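Local coordinates for cellulosomal scaffoldin (PDB 4WI0), which anchors its cellulosome to a partner scaffoldin through the type II X-dockerin module found here, and as a whole protein probably also hydrolyses cellulose, at residues Cys113-Phe116 / Asn117-Ser120; Gly128-Leu131 / Asn132-Ala136. The protein carries 1 engineered substitution. All coordinates share one frame; numbering follows the deposited sequence.

Contact 1. Residues Cys113-Phe116 / Asn117-Ser120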
ATOM      1  N   CYS B 113      -4.969  -0.434  -8.686  1.00 22.38           N
ATOM      2  CA  CYS B 113      -4.236  -1.550  -9.253  1.00 23.18           C
ATOM      3  C   CYS B 113      -4.084  -1.491 -10.776  1.00 23.87           C
ATOM      4  O   CYS B 113      -3.252  -2.195 -11.334  1.00 23.52           O
ATOM      5  CB  CYS B 113      -4.878  -2.870  -8.818  1.00 23.55           C
ATOM      6  SG  CYS B 113      -4.547  -3.258  -7.083  1.00 24.09           S
ATOM      7  N   LYS B 114      -4.881  -0.656 -11.443  1.00 24.78           N
ATOM      8  CA  LYS B 114      -4.699  -0.398 -12.870  1.00 25.75           C
ATOM      9  C   LYS B 114      -3.289   0.115 -13.214  1.00 25.49           C
ATOM     10  O   LYS B 114      -2.810  -0.102 -14.321  1.00 25.99           O
ATOM     11  CB  LYS B 114      -5.749   0.591 -13.376  1.00 26.74           C
ATOM     12  CG  LYS B 114      -7.146  -0.006 -13.458  1.00 27.59           C
ATOM     13  CD  LYS B 114      -8.198   1.017 -13.861  1.00 28.96           C
ATOM     14  CE  LYS B 114      -9.588   0.389 -13.792  1.00 30.04           C
ATOM     15  NZ  LYS B 114     -10.663   1.303 -14.254  1.00 31.30           N
ATOM     16  N   ALA B 115      -2.630   0.784 -12.266  1.00 24.21           N
ATOM     17  CA  ALA B 115      -1.265   1.265 -12.475  1.00 24.02           C
ATOM     18  C   ALA B 115      -0.305   0.761 -11.398  1.00 22.75           C
ATOM     19  O   ALA B 115       0.640   1.462 -11.043  1.00 23.03           O
ATOM     20  CB  ALA B 115      -1.262   2.787 -12.521  1.00 24.33           C
ATOM     21  N   PHE B 116      -0.534  -0.460 -10.904  1.00 21.31           N
ATOM     22  CA  PHE B 116       0.259  -1.008  -9.812  1.00 20.18           C
ATOM     23  C   PHE B 116       1.723  -1.203 -10.205  1.00 19.96           C
ATOM     24  O   PHE B 116       2.028  -1.636 -11.312  1.00 20.26           O
ATOM     25  CB  PHE B 116      -0.300  -2.341  -9.330  1.00 20.02           C
ATOM     26  CG  PHE B 116       0.278  -2.800  -8.019  1.00 19.82           C
ATOM     27  CD1 PHE B 116      -0.080  -2.169  -6.831  1.00 19.49           C
ATOM     28  CD2 PHE B 116       1.178  -3.861  -7.962  1.00 20.58           C
ATOM     29  CE1 PHE B 116       0.450  -2.584  -5.616  1.00 19.09           C
ATOM     30  CE2 PHE B 116       1.710  -4.275  -6.747  1.00 20.56           C
ATOM     31  CZ  PHE B 116       1.344  -3.635  -5.574  1.00 19.88           C
ATOM     32  N   ASN B 117       2.607  -0.897  -9.262  1.00 19.31           N
ATOM     33  CA  ASN B 117       4.055  -0.992  -9.461  1.00 19.62           C
ATOM     34  C   ASN B 117       4.575  -0.053 -10.547  1.00 20.57           C
ATOM     35  O   ASN B 117       5.283  -0.473 -11.455  1.00 21.22           O
ATOM     36  CB  ASN B 117       4.495  -2.437  -9.742  1.00 19.66           C
ATOM     37  CG  ASN B 117       5.998  -2.636  -9.566  1.00 20.16           C
ATOM     38  OD1 ASN B 117       6.671  -3.274 -10.391  1.00 20.75           O
ATOM     39  ND2 ASN B 117       6.530  -2.094  -8.490  1.00 19.81           N
ATOM     40  N   THR B 118       4.222   1.224 -10.442  1.00 20.84           N
ATOM     41  CA  THR B 118       4.746   2.238 -11.353  1.00 22.25           C
ATOM     42  C   THR B 118       5.304   3.392 -10.552  1.00 22.54           C
ATOM     43  O   THR B 118       4.954   3.572  -9.391  1.00 21.71           O
ATOM     44  CB  THR B 118       3.662   2.781 -12.310  1.00 22.61           C
ATOM     45  OG1 THR B 118       2.565   3.291 -11.548  1.00 21.61           O
ATOM     46  CG2 THR B 118       3.164   1.684 -13.251  1.00 22.84           C
ATOM     47  N   SER B 119       6.196   4.158 -11.170  1.00 24.15           N
ATOM     48  CA  SER B 119       6.665   5.406 -10.589  1.00 25.06           C
ATOM     49  C   SER B 119       6.317   6.563 -11.525  1.00 26.49           C
ATOM     50  O   SER B 119       5.915   6.352 -12.669  1.00 26.95           O
ATOM     51  CB  SER B 119       8.174   5.343 -10.312  1.00 26.08           C
ATOM     52  OG  SER B 119       8.893   5.202 -11.513  1.00 27.15           O
ATOM     53  N   SER B 120       6.495   7.781 -11.036  1.00 27.78           N
ATOM     54  CA  SER B 120       6.000   8.984 -11.712  1.00 29.54           C
ATOM     55  C   SER B 120       6.495   9.209 -13.149  1.00 32.14           C
ATOM     56  O   SER B 120       5.823   9.896 -13.922  1.00 33.21           O
ATOM     57  CB  SER B 120       6.282  10.223 -10.849  1.00 30.13           C
ATOM     58  OG  SER B 120       7.595  10.200 -10.325  1.00 31.18           O
TER
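Thr118 folds its hydroxyl back onto the carbonyl of Ala115 where the chain of the dockerin domain leaves helix 106-113 and enters strand 118-119 through a G1 beta bulge, in which Asn117 and Thr118 both face Ile137. OG1 of Thr118 donates to O of Ala115 at 2.7 Å, approaching well out beyond the oxygen (C=O...donor angle 152°) and tilted only slightly from the carbonyl plane. The torsion explains the reach: with chi1 at 56°, OG1 stands between the backbone N and the carbonyl carbon of Thr118. Threonine suits the place through this hydroxyl, and its side chain also packs on Tyr125 and Ile137. Alanine is small enough to lie buried against Leu129 and Ile137. The Phe116 and Asn117 side chains are set obliquely to each other, ring and amide planes 43° apart; CD2 of the ring comes 4.0 Å from Asn117 CB. Both reach residues of the partner protein chain, and Asn117 ND2 makes a weak hydrogen bond there. Asn117 adopts the left-handed backbone conformation usual at the first position of a G1 bulge, where glycine is commonest and asparagine is well tolerated. Beside the hydroxyl, Ala115 CB lies 4.0 Å from Thr118 OG1.

Contact 2. Residues Gly128-Leu131 / Asn132-Ala136. With CA (calcium ion), chain D.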
ATOM      1  N   GLY B 128      -3.137  10.770  -9.209  1.00 23.48           N
ATOM      2  CA  GLY B 128      -4.313  10.516  -8.376  1.00 22.12           C
ATOM      3  C   GLY B 128      -4.354   9.169  -7.679  1.00 21.02           C
ATOM      4  O   GLY B 128      -4.945   9.044  -6.601  1.00 21.27           O
ATOM      5  N   LEU B 129      -3.745   8.155  -8.290  1.00 20.65           N
ATOM      6  CA  LEU B 129      -3.710   6.807  -7.722  1.00 19.67           C
ATOM      7  C   LEU B 129      -2.580   6.661  -6.697  1.00 19.25           C
ATOM      8  O   LEU B 129      -2.591   5.750  -5.861  1.00 18.19           O
ATOM      9  CB  LEU B 129      -3.558   5.771  -8.839  1.00 20.50           C
ATOM     10  CG  LEU B 129      -4.574   5.852  -9.993  1.00 21.27           C
ATOM     11  CD1 LEU B 129      -4.313   4.743 -10.996  1.00 22.16           C
ATOM     12  CD2 LEU B 129      -6.011   5.797  -9.506  1.00 20.96           C
ATOM     13  N   ASP B 130      -1.603   7.564  -6.782  1.00 18.89           N
ATOM     14  CA  ASP B 130      -0.524   7.666  -5.800  1.00 18.66           C
ATOM     15  C   ASP B 130      -1.053   8.436  -4.586  1.00 18.06           C
ATOM     16  O   ASP B 130      -0.815   9.633  -4.447  1.00 17.75           O
ATOM     17  CB  ASP B 130       0.689   8.375  -6.441  1.00 19.36           C
ATOM     18  CG  ASP B 130       1.867   8.534  -5.490  1.00 19.88           C
ATOM     19  OD1 ASP B 130       1.793   8.042  -4.340  1.00 19.58           O
ATOM     20  OD2 ASP B 130       2.882   9.145  -5.904  1.00 20.09           O
ATOM     21  N   LEU B 131      -1.751   7.718  -3.705  1.00 17.70           N
ATOM     22  CA  LEU B 131      -2.455   8.313  -2.574  1.00 17.55           C
ATOM     23  C   LEU B 131      -1.534   9.054  -1.605  1.00 17.82           C
ATOM     24  O   LEU B 131      -1.862  10.156  -1.188  1.00 18.11           O
ATOM     25  CB  LEU B 131      -3.270   7.257  -1.815  1.00 17.57           C
ATOM     26  CG  LEU B 131      -4.414   6.597  -2.587  1.00 17.99           C
ATOM     27  CD1 LEU B 131      -5.204   5.649  -1.697  1.00 18.10           C
ATOM     28  CD2 LEU B 131      -5.342   7.649  -3.177  1.00 18.56           C
ATOM     29  N   ASN B 132      -0.398   8.461  -1.250  1.00 17.99           N
ATOM     30  CA  ASN B 132       0.541   9.124  -0.332  1.00 18.71           C
ATOM     31  C   ASN B 132       1.547  10.067  -1.009  1.00 19.72           C
ATOM     32  O   ASN B 132       2.428  10.607  -0.347  1.00 20.63           O
ATOM     33  CB  ASN B 132       1.262   8.109   0.577  1.00 18.77           C
ATOM     34  CG  ASN B 132       2.190   7.160  -0.180  1.00 19.09           C
ATOM     35  OD1 ASN B 132       2.347   7.235  -1.404  1.00 19.51           O
ATOM     36  ND2 ASN B 132       2.781   6.230   0.555  1.00 19.07           N
ATOM     37  N   ARG B 133       1.389  10.250  -2.319  1.00 20.72           N
ATOM     38  CA  ARG B 133       2.225  11.139  -3.145  1.00 21.99           C
ATOM     39  C   ARG B 133       3.738  10.954  -2.969  1.00 22.62           C
ATOM     40  O   ARG B 133       4.495  11.931  -3.012  1.00 23.87           O
ATOM     41  CB  ARG B 133       1.819  12.606  -2.938  1.00 22.98           C
ATOM     42  CG  ARG B 133       0.415  12.929  -3.424  1.00 23.03           C
ATOM     43  CD  ARG B 133       0.250  12.755  -4.932  1.00 24.08           C
ATOM     44  NE  ARG B 133      -0.983  13.387  -5.412  1.00 24.96           N
ATOM     45  CZ  ARG B 133      -2.217  12.891  -5.280  1.00 24.75           C
ATOM     46  NH1 ARG B 133      -2.439  11.716  -4.685  1.00 23.21           N
ATOM     47  NH2 ARG B 133      -3.245  13.578  -5.764  1.00 25.44           N
ATOM     48  N   ASP B 134       4.183   9.708  -2.808  1.00 22.04           N
ATOM     49  CA  ASP B 134       5.629   9.432  -2.738  1.00 22.66           C
ATOM     50  C   ASP B 134       6.258   9.179  -4.113  1.00 22.93           C
ATOM     51  O   ASP B 134       7.426   8.805  -4.196  1.00 23.62           O
ATOM     52  CB  ASP B 134       5.949   8.283  -1.765  1.00 22.46           C
ATOM     53  CG  ASP B 134       5.347   6.927  -2.185  1.00 21.54           C
ATOM     54  OD1 ASP B 134       4.695   6.807  -3.253  1.00 19.79           O
ATOM     55  OD2 ASP B 134       5.550   5.961  -1.412  1.00 21.56           O
ATOM     56  N   GLY B 135       5.489   9.383  -5.181  1.00 22.42           N
ATOM     57  CA  GLY B 135       5.996   9.252  -6.549  1.00 23.28           C
ATOM     58  C   GLY B 135       5.993   7.831  -7.079  1.00 22.79           C
ATOM     59  O   GLY B 135       6.656   7.537  -8.071  1.00 23.72           O
ATOM     60  N   ALA B 136       5.244   6.956  -6.413  1.00 21.40           N
ATOM     61  CA  ALA B 136       5.109   5.567  -6.815  1.00 21.24           C
ATOM     62  C   ALA B 136       3.705   5.069  -6.480  1.00 20.12           C
ATOM     63  O   ALA B 136       3.055   5.582  -5.569  1.00 20.30           O
ATOM     64  CB  ALA B 136       6.145   4.715  -6.108  1.00 21.56           C
TER
HETATM   65 CA    CA D 202       2.438   5.967  -3.328  1.00 19.93          CA
HETATM   66  O   HOH W   1      -5.116  10.828  -4.520  1.00 26.26           O
HETATM   67  O   HOH W   2       3.748   4.140  -2.365  1.00 20.01           O
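This is the calcium-binding loop of an EF-hand-like dockerin repeat: Asp130, Asn132, Asp134 and Ala136 surround one calcium ion, and Asp141 of helix 139-146 completes the site with both carboxylate oxygens. OD1 of Asp130 binds the metal at 2.4 Å, and OD1 of Asn132 at 2.3 Å. OD1 of Asp134, the carbonyl O of Ala136 and a water follow; that water also donates to Asp134 OD2. Short acidic and amide side chains suit positions 130, 132 and 134 because they bring an oxygen inward without a long, flexible arm; Ala136 offers its backbone O, so a small side chain serves. Asp130 does double duty: its CG lies anti to the backbone N (chi1 180°), turning OD1 to the calcium while OD2 uses its syn lone pair to accept from Gly135 N at 2.7 Å. Tyr125 OH bonds to the same OD2, helping to fix the carboxylate's rotation. Gly135 has a positive phi (84°), which a residue without a side chain adopts easily. A type I turn brings Arg133 N to Asp130 O at 3.1 Å; the side chain, bent at chi2 (-64°), adds NH1 at 2.7 Å from the opposite face of that carbonyl's plane. NH1 also donates to a water, 2.8 Å away, that bridges to Gly128 O.

Overall arrangement
Running from the N terminus, the chain passes through the beta-rich X module before reaching the dockerin, where both contacts lie in series, neither nested nor crossed. Contact 1 closes the bend between helix 106-113 and strand 118-119; contact 2, about 9 Å away between centres, closes the calcium loop that leads into strand 136-137 and helix 139-146. Strands 118-119 and 136-137 pair antiparallel and bring the two together: Ser120 N lies 3.0 Å from Gly135 O, a probable hydrogen bond, and Ala115 CB packs against Leu129 CD1 at 3.9 Å. Contact 2 also reaches the X module, where Arg133 touches helix 19-22, and both contacts border the partner protein chain.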